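Local coordinates for hydratase ChsH2 (Mycobacterium tuberculosis SUMu008, PDB 4W78), which probably works with its partner ChsH1 as a MaoC-like enoyl-CoA hydratase in the breakdown of cholesterol, at residues P69-K74 with V122-R127; L78-P83 with D116-T121; A86-T91 with G110-G115. One frame throughout, in Å; residues are numbered along the deposited sequence.

Contact 1 (P69-K74 with V122-R127); sequences PSALIK and VELSMR
Ser70 and Arg127 meet where a flat guanidinium lies over a small side chain: Ser70 CB sits above the centre of the group, 3.6 Å from Arg127 CZ. The arginine chain bends at chi3 (60°), which swings NE back over the serine. The small serine lets its CB come within 3.5 Å of the guanidinium plane, and Arg127 NH1 goes on to bond Ala54 O of the neighbouring ChsH1 subunit.

Further along, Leu72 and Ser125 stand on the same face of the sheet, and Ser125 OG rests 3.3 Å from Leu72 CB. On the other face, Ile73 lies obliquely across Leu124. Its chi2 of -62° places CD1, which reaches Leu124 CB at 3.9 Å and also touches Val122 CG1. Ala71 CB extends this apolar patch by meeting Leu124 CD1 at 3.9 Å.

Antiparallel backbone pairing fixes the register. Leu72 and Ser125 exchange two bonds, Leu72 N to Ser125 O at 2.8 Å and Ser125 N to Leu72 O. Lys74 N bonds Glu123 O at 2.8 Å. The chemistry implies a contact that serves two neighbours: Leu124 and Val122 pack on helix 52-67, while Ile73 and Leu72 pack on ChsH1, where the bonds from Ile73 N to Tyr112 OH of ChsH1 and from the Arg127 guanidinium add polar links to the apolar join.

Contact 2 (L78-P83 with D116-T121); sequences LRLGVP and DHVTAT
The end of strand 72-80 meets the bulged start of strand 116-125 here, with Arg79 and Thr119 as the antiparallel hydrogen-bonded pair and the His117 side chain holding the loop that follows. Arg79 N bonds Thr119 O at 2.9 Å, and Thr119 N returns the bond to Arg79 O at 3.0 Å. Their side chains run side by side, pointing the same way, with Thr119 CB at the edge of the guanidinium. A water donates to Arg79 O and meets Thr119 OG1, so the threonine hydroxyl is linked through it to the neighbouring strand.

The other face is apolar. Leu78 CB packs on Ala120 CB at 3.7 Å, the small alanine admitting the leucine, and Leu80 CD2 touches Val118 CG2 at 3.8 Å.

Beyond Leu80 the chain turns. Gly81 N bonds His117 O at 2.8 Å from 52° above the carbonyl plane. With no side chain, Gly81 can bring its CA to 3.3 Å from Asp116 O, which also accepts from Val82 N. His117 has CG anti to its backbone N (chi1 162°), and its ND1 gives a fairly straight bond of 2.8 Å to Val82 O, which lies nearly in the ring plane. Leu80 CD2 lies over one ring face, Trp84 packs edge-to-face with the ring, and NE2 bonds Asp55 OD1, so both ring nitrogens are engaged and the imidazole's rotation is fixed.

Outside the pair, Leu78 and Arg79 continue the sheet as an antiparallel ladder with ChsH1. His117 and Val118 both face Gly110, a classic beta bulge against strand 103-111 in the curved sheet of a hot-dog fold, the fold of MaoC-like hydratases.

Contact 3 (A86-T91 with G110-G115); sequences AYDTVT and GRNTLG
Thr91 and Arg111 form the antiparallel hydrogen-bonded pair at the strand end of this contact, Thr91 N bonding Arg111 O at 2.8 Å and Arg111 N bonding Thr91 O at 2.9 Å. Beside it, Val90 uses its two branches separately: CG1 lies 3.7 Å from Gly110 CA, and CG2 meets Asn112 CB at 3.9 Å. Glycine leaves room for the first branch, since no side chain stands between the valine and the backbone.

At the loop end, Asp88 OD2 comes 3.0 Å from Asn112 ND2, and the carboxylate plane is turned 83° from the amide plane. The same carboxylate oxygen accepts a bond from Tyr85 N, which helps to place it, while Asn112 ND2 also makes a weak bond to Pro83 O.

What holds Asn112 comes next. Its CG lies between the backbone N and the carbonyl carbon (chi1 65°). OD1, set by chi2, accepts an almost straight bond of 3.2 Å from Gly115 N (178°). Asn112 N in turn bonds Gly115 O at 2.9 Å, closing a compact turn. Asparagine suits the place because its carbonyl oxygen can accept from Gly115 N while its NH2 faces the neighbouring loop.

Two waters link the segments. One accepts from Thr89 N and contacts Thr113 OG1 at 2.6 Å; the other donates to Thr91 O and accepts from Arg111 NH1. Arg111 NE forms a salt bridge with Asp116, across the turn that leads into strand 116-125.

An Asx motif thus closes the turn from strand 103-111 into strand 116-125, beside the open end of the 89-100/103-111 beta hairpin, a supersecondary unit of the hot-dog sheet.

In the fold
From the N terminus the chain first builds strand 7-14 and the helices, ending with helix 52-67, before reaching residues 69-74. Contact 1 there closes the largest loop, by pairing the start of strand 72-80 with the C-terminal end of strand 116-125. Contact 2, some 21 Å away between centres, joins the other ends of the same two strands and lies inside that loop. Contact 3 is nested deeper still, tying strand 89-100 to strand 103-111, so none of the loops cross. Contacts 2 and 3 touch through Gly110 and around Asn112. The two strand pairs, joined through Gly110, make up four of the five strands, and contacts 1 and 2 lie along the chain's outermost strand 72-80, where the sheet runs on into ChsH1.

Contact 1 (P69-K74 with V122-R127)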
# COMPACT_ATOMS: atom_id res chain seq x y z
N PRO F 69 6.37 18.13 -18.69
CA PRO F 69 5.82 18.65 -17.44
C PRO F 69 4.83 19.79 -17.62
O PRO F 69 3.99 19.96 -16.73
CB PRO F 69 7.05 19.15 -16.68
CG PRO F 69 8.24 18.69 -17.44
CD PRO F 69 7.81 18.39 -18.83
N SER F 70 4.92 20.55 -18.71
CA SER F 70 4.02 21.69 -18.90
C SER F 70 2.66 21.27 -19.45
O SER F 70 1.74 22.09 -19.55
CB SER F 70 4.66 22.72 -19.83
OG SER F 70 4.83 22.18 -21.12
N ALA F 71 2.53 20.00 -19.82
CA ALA F 71 1.28 19.51 -20.39
C ALA F 71 0.18 19.59 -19.35
O ALA F 71 0.41 19.28 -18.18
CB ALA F 71 1.44 18.09 -20.86
N LEU F 72 -1.01 19.99 -19.79
CA LEU F 72 -2.17 20.04 -18.90
C LEU F 72 -3.22 19.07 -19.42
O LEU F 72 -3.83 19.31 -20.46
CB LEU F 72 -2.75 21.45 -18.85
CG LEU F 72 -1.87 22.52 -18.23
CD1 LEU F 72 -2.48 23.90 -18.49
CD2 LEU F 72 -1.71 22.27 -16.74
N ILE F 73 -3.42 17.97 -18.69
CA ILE F 73 -4.42 16.97 -19.08
C ILE F 73 -5.84 17.46 -18.79
O ILE F 73 -6.13 17.88 -17.66
CB ILE F 73 -4.17 15.61 -18.38
CG1 ILE F 73 -2.75 15.10 -18.65
CG2 ILE F 73 -5.22 14.59 -18.79
CD1 ILE F 73 -2.44 14.84 -20.12
N LYS F 74 -6.70 17.42 -19.81
CA LYS F 74 -8.07 17.93 -19.71
C LYS F 74 -9.09 16.81 -19.57
O LYS F 74 -10.13 16.97 -18.93
CB LYS F 74 -8.41 18.79 -20.95
CG LYS F 74 -7.45 19.96 -21.17
CD LYS F 74 -7.53 20.95 -20.03
CE LYS F 74 -6.67 22.17 -20.30
NZ LYS F 74 -6.85 23.20 -19.24
N VAL F 122 -7.10 11.04 -25.19
CA VAL F 122 -6.64 11.99 -24.19
C VAL F 122 -6.65 13.39 -24.80
O VAL F 122 -6.13 13.59 -25.90
CB VAL F 122 -5.22 11.67 -23.73
CG1 VAL F 122 -4.74 12.64 -22.65
CG2 VAL F 122 -5.13 10.22 -23.24
N GLU F 123 -7.24 14.35 -24.09
CA GLU F 123 -7.22 15.74 -24.53
C GLU F 123 -6.33 16.51 -23.57
O GLU F 123 -6.41 16.35 -22.36
CB GLU F 123 -8.63 16.33 -24.53
CG GLU F 123 -9.53 15.71 -25.58
CD GLU F 123 -10.91 16.34 -25.59
OE1 GLU F 123 -11.26 16.98 -24.57
OE2 GLU F 123 -11.63 16.21 -26.60
N LEU F 124 -5.46 17.35 -24.11
CA LEU F 124 -4.53 18.07 -23.27
C LEU F 124 -4.16 19.36 -23.97
O LEU F 124 -4.37 19.50 -25.17
CB LEU F 124 -3.25 17.25 -23.05
CG LEU F 124 -2.33 17.01 -24.25
CD1 LEU F 124 -0.89 16.82 -23.78
CD2 LEU F 124 -2.78 15.81 -25.07
N SER F 125 -3.61 20.29 -23.20
CA SER F 125 -3.00 21.47 -23.78
C SER F 125 -1.51 21.35 -23.54
O SER F 125 -1.08 20.82 -22.51
CB SER F 125 -3.54 22.73 -23.12
OG SER F 125 -3.05 22.83 -21.80
N MET F 126 -0.72 21.81 -24.50
CA MET F 126 0.72 21.71 -24.36
C MET F 126 1.31 23.08 -24.61
O MET F 126 0.74 23.88 -25.37
CB MET F 126 1.29 20.69 -25.35
CG MET F 126 2.61 20.07 -24.90
SD MET F 126 3.30 18.93 -26.12
CE MET F 126 1.85 18.04 -26.62
N ARG F 127 2.43 23.37 -23.97
CA ARG F 127 3.06 24.67 -24.07
C ARG F 127 4.30 24.58 -24.93
O ARG F 127 4.85 23.49 -25.11
CB ARG F 127 3.42 25.15 -22.67
CG ARG F 127 3.64 26.63 -22.53
CD ARG F 127 4.12 26.92 -21.12
NE ARG F 127 5.38 26.23 -20.83
CZ ARG F 127 5.88 26.05 -19.61
NH1 ARG F 127 5.22 26.51 -18.56
NH2 ARG F 127 7.03 25.41 -19.45
O HOH W 1 0.06 23.35 -21.39

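Contact 2 (L78-P83 with D116-T121)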
# COMPACT_ATOMS: atom_id res chain seq x y z
N LEU F 78 -11.36 6.04 -21.70
CA LEU F 78 -10.81 4.78 -22.16
C LEU F 78 -11.80 3.64 -22.15
O LEU F 78 -12.83 3.68 -21.45
CB LEU F 78 -9.54 4.42 -21.38
CG LEU F 78 -9.64 4.29 -19.86
CD1 LEU F 78 -10.15 2.92 -19.47
CD2 LEU F 78 -8.30 4.57 -19.22
N ARG F 79 -11.49 2.64 -22.95
CA ARG F 79 -12.29 1.43 -22.97
C ARG F 79 -11.35 0.24 -22.90
O ARG F 79 -10.30 0.20 -23.55
CB ARG F 79 -13.18 1.38 -24.22
CG ARG F 79 -12.45 1.43 -25.54
CD ARG F 79 -13.40 1.12 -26.70
NE ARG F 79 -12.71 1.19 -27.98
CZ ARG F 79 -13.29 1.02 -29.16
NH1 ARG F 79 -14.59 0.75 -29.24
NH2 ARG F 79 -12.56 1.12 -30.26
N LEU F 80 -11.72 -0.74 -22.08
CA LEU F 80 -10.89 -1.90 -21.90
C LEU F 80 -11.29 -2.99 -22.88
O LEU F 80 -12.47 -3.13 -23.23
CB LEU F 80 -10.96 -2.39 -20.45
CG LEU F 80 -10.47 -1.33 -19.45
CD1 LEU F 80 -10.51 -1.86 -18.04
CD2 LEU F 80 -9.05 -0.85 -19.81
N GLY F 81 -10.30 -3.74 -23.33
CA GLY F 81 -10.53 -4.90 -24.18
C GLY F 81 -10.16 -6.12 -23.37
O GLY F 81 -10.87 -6.50 -22.44
N VAL F 82 -9.04 -6.74 -23.71
CA VAL F 82 -8.62 -7.94 -23.01
C VAL F 82 -8.01 -7.55 -21.67
O VAL F 82 -7.53 -6.43 -21.51
CB VAL F 82 -7.63 -8.77 -23.86
CG1 VAL F 82 -8.26 -9.16 -25.18
CG2 VAL F 82 -6.34 -8.00 -24.08
N PRO F 83 -8.04 -8.46 -20.69
CA PRO F 83 -7.44 -8.15 -19.39
C PRO F 83 -5.91 -8.06 -19.46
O PRO F 83 -5.28 -8.63 -20.35
CB PRO F 83 -7.86 -9.34 -18.50
CG PRO F 83 -8.98 -9.99 -19.24
CD PRO F 83 -8.70 -9.77 -20.70
N ASP F 116 -5.83 -6.00 -27.80
CA ASP F 116 -5.85 -4.65 -27.27
C ASP F 116 -6.41 -4.65 -25.85
O ASP F 116 -7.55 -5.04 -25.64
CB ASP F 116 -6.68 -3.71 -28.14
CG ASP F 116 -6.08 -3.48 -29.52
OD1 ASP F 116 -4.92 -3.91 -29.75
OD2 ASP F 116 -6.75 -2.86 -30.36
N HIS F 117 -5.59 -4.23 -24.90
CA HIS F 117 -6.01 -4.17 -23.51
C HIS F 117 -6.73 -2.87 -23.21
O HIS F 117 -7.74 -2.85 -22.51
CB HIS F 117 -4.80 -4.30 -22.59
CG HIS F 117 -5.06 -3.84 -21.20
ND1 HIS F 117 -6.00 -4.44 -20.38
CD2 HIS F 117 -4.54 -2.82 -20.48
CE1 HIS F 117 -6.03 -3.82 -19.21
NE2 HIS F 117 -5.15 -2.83 -19.25
N VAL F 118 -6.21 -1.76 -23.72
CA VAL F 118 -6.83 -0.48 -23.47
C VAL F 118 -6.76 0.41 -24.72
O VAL F 118 -5.76 0.41 -25.43
CB VAL F 118 -6.24 0.23 -22.22
CG1 VAL F 118 -4.76 0.50 -22.38
CG2 VAL F 118 -7.01 1.52 -21.89
N THR F 119 -7.84 1.12 -24.98
CA THR F 119 -7.90 2.09 -26.06
C THR F 119 -8.39 3.39 -25.45
O THR F 119 -9.44 3.42 -24.79
CB THR F 119 -8.85 1.62 -27.17
OG1 THR F 119 -8.39 0.35 -27.66
CG2 THR F 119 -8.88 2.61 -28.32
N ALA F 120 -7.62 4.46 -25.63
CA ALA F 120 -7.92 5.69 -24.91
C ALA F 120 -7.79 6.91 -25.79
O ALA F 120 -7.07 6.92 -26.78
CB ALA F 120 -7.02 5.83 -23.70
N THR F 121 -8.53 7.94 -25.41
CA THR F 121 -8.47 9.24 -26.07
C THR F 121 -8.15 10.26 -24.98
O THR F 121 -8.83 10.31 -23.95
CB THR F 121 -9.80 9.59 -26.76
OG1 THR F 121 -10.10 8.60 -27.76
CG2 THR F 121 -9.69 10.93 -27.44
O HOH W 2 -9.37 -1.67 -25.91

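Contact 3 (A86-T91 with G110-G115)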
# COMPACT_ATOMS: atom_id res chain seq x y z
N ALA F 86 -1.26 -10.90 -14.77
CA ALA F 86 0.11 -11.06 -14.32
C ALA F 86 0.95 -11.74 -15.40
O ALA F 86 0.50 -12.71 -16.04
CB ALA F 86 0.17 -11.86 -13.01
N TYR F 87 2.14 -11.19 -15.60
CA TYR F 87 3.17 -11.66 -16.54
C TYR F 87 2.96 -11.26 -17.99
O TYR F 87 3.82 -11.53 -18.84
CB TYR F 87 3.42 -13.17 -16.42
CG TYR F 87 3.68 -13.59 -15.00
CD1 TYR F 87 4.78 -13.11 -14.31
CD2 TYR F 87 2.81 -14.45 -14.35
CE1 TYR F 87 5.02 -13.50 -13.00
CE2 TYR F 87 3.03 -14.84 -13.04
CZ TYR F 87 4.13 -14.35 -12.37
OH TYR F 87 4.36 -14.74 -11.07
N ASP F 88 1.83 -10.61 -18.28
CA ASP F 88 1.64 -10.03 -19.60
C ASP F 88 2.45 -8.75 -19.68
O ASP F 88 2.61 -8.03 -18.69
CB ASP F 88 0.19 -9.62 -19.85
CG ASP F 88 -0.75 -10.79 -20.08
OD1 ASP F 88 -0.28 -11.91 -20.37
OD2 ASP F 88 -1.99 -10.55 -20.01
N THR F 89 2.93 -8.46 -20.88
CA THR F 89 3.56 -7.19 -21.15
C THR F 89 2.63 -6.39 -22.05
O THR F 89 2.18 -6.87 -23.09
CB THR F 89 4.91 -7.38 -21.86
OG1 THR F 89 5.80 -8.07 -20.98
CG2 THR F 89 5.50 -6.03 -22.24
N VAL F 90 2.35 -5.16 -21.64
CA VAL F 90 1.54 -4.25 -22.44
C VAL F 90 2.45 -3.23 -23.10
O VAL F 90 3.30 -2.62 -22.45
CB VAL F 90 0.43 -3.59 -21.60
CG1 VAL F 90 -0.16 -2.39 -22.34
CG2 VAL F 90 -0.64 -4.61 -21.29
N THR F 91 2.30 -3.10 -24.41
CA THR F 91 3.03 -2.12 -25.18
C THR F 91 2.08 -0.98 -25.53
O THR F 91 1.06 -1.19 -26.17
CB THR F 91 3.58 -2.74 -26.47
OG1 THR F 91 4.52 -3.77 -26.13
CG2 THR F 91 4.28 -1.70 -27.32
N GLY F 110 -2.92 0.34 -25.67
CA GLY F 110 -2.04 -0.58 -24.97
C GLY F 110 -2.39 -1.99 -25.39
O GLY F 110 -3.52 -2.42 -25.23
N ARG F 111 -1.42 -2.70 -25.96
CA ARG F 111 -1.67 -4.05 -26.47
C ARG F 111 -0.83 -5.05 -25.71
O ARG F 111 0.33 -4.79 -25.40
CB ARG F 111 -1.31 -4.11 -27.96
CG ARG F 111 -2.05 -3.10 -28.81
CD ARG F 111 -1.69 -3.22 -30.28
NE ARG F 111 -2.59 -2.42 -31.11
CZ ARG F 111 -2.34 -1.17 -31.49
NH1 ARG F 111 -1.22 -0.56 -31.12
NH2 ARG F 111 -3.22 -0.52 -32.25
N ASN F 112 -1.41 -6.21 -25.40
CA ASN F 112 -0.61 -7.33 -24.92
C ASN F 112 -0.63 -8.44 -25.96
O ASN F 112 -1.21 -8.26 -27.03
CB ASN F 112 -1.02 -7.80 -23.50
CG ASN F 112 -2.42 -8.38 -23.44
OD1 ASN F 112 -3.09 -8.55 -24.45
ND2 ASN F 112 -2.87 -8.69 -22.23
N THR F 113 0.01 -9.56 -25.68
CA THR F 113 0.20 -10.55 -26.73
C THR F 113 -1.11 -11.02 -27.36
O THR F 113 -1.20 -11.22 -28.57
CB THR F 113 1.05 -11.73 -26.23
OG1 THR F 113 0.78 -11.94 -24.84
CG2 THR F 113 2.53 -11.40 -26.40
N LEU F 114 -2.14 -11.14 -26.53
CA LEU F 114 -3.47 -11.56 -26.97
C LEU F 114 -4.19 -10.51 -27.82
O LEU F 114 -4.63 -10.80 -28.93
CB LEU F 114 -4.34 -11.91 -25.76
N GLY F 115 -4.31 -9.29 -27.31
CA GLY F 115 -5.03 -8.26 -28.05
C GLY F 115 -4.89 -6.88 -27.45
O GLY F 115 -3.95 -6.60 -26.71
O HOH W 3 1.73 -10.40 -22.97
O HOH W 4 0.54 -0.73 -28.87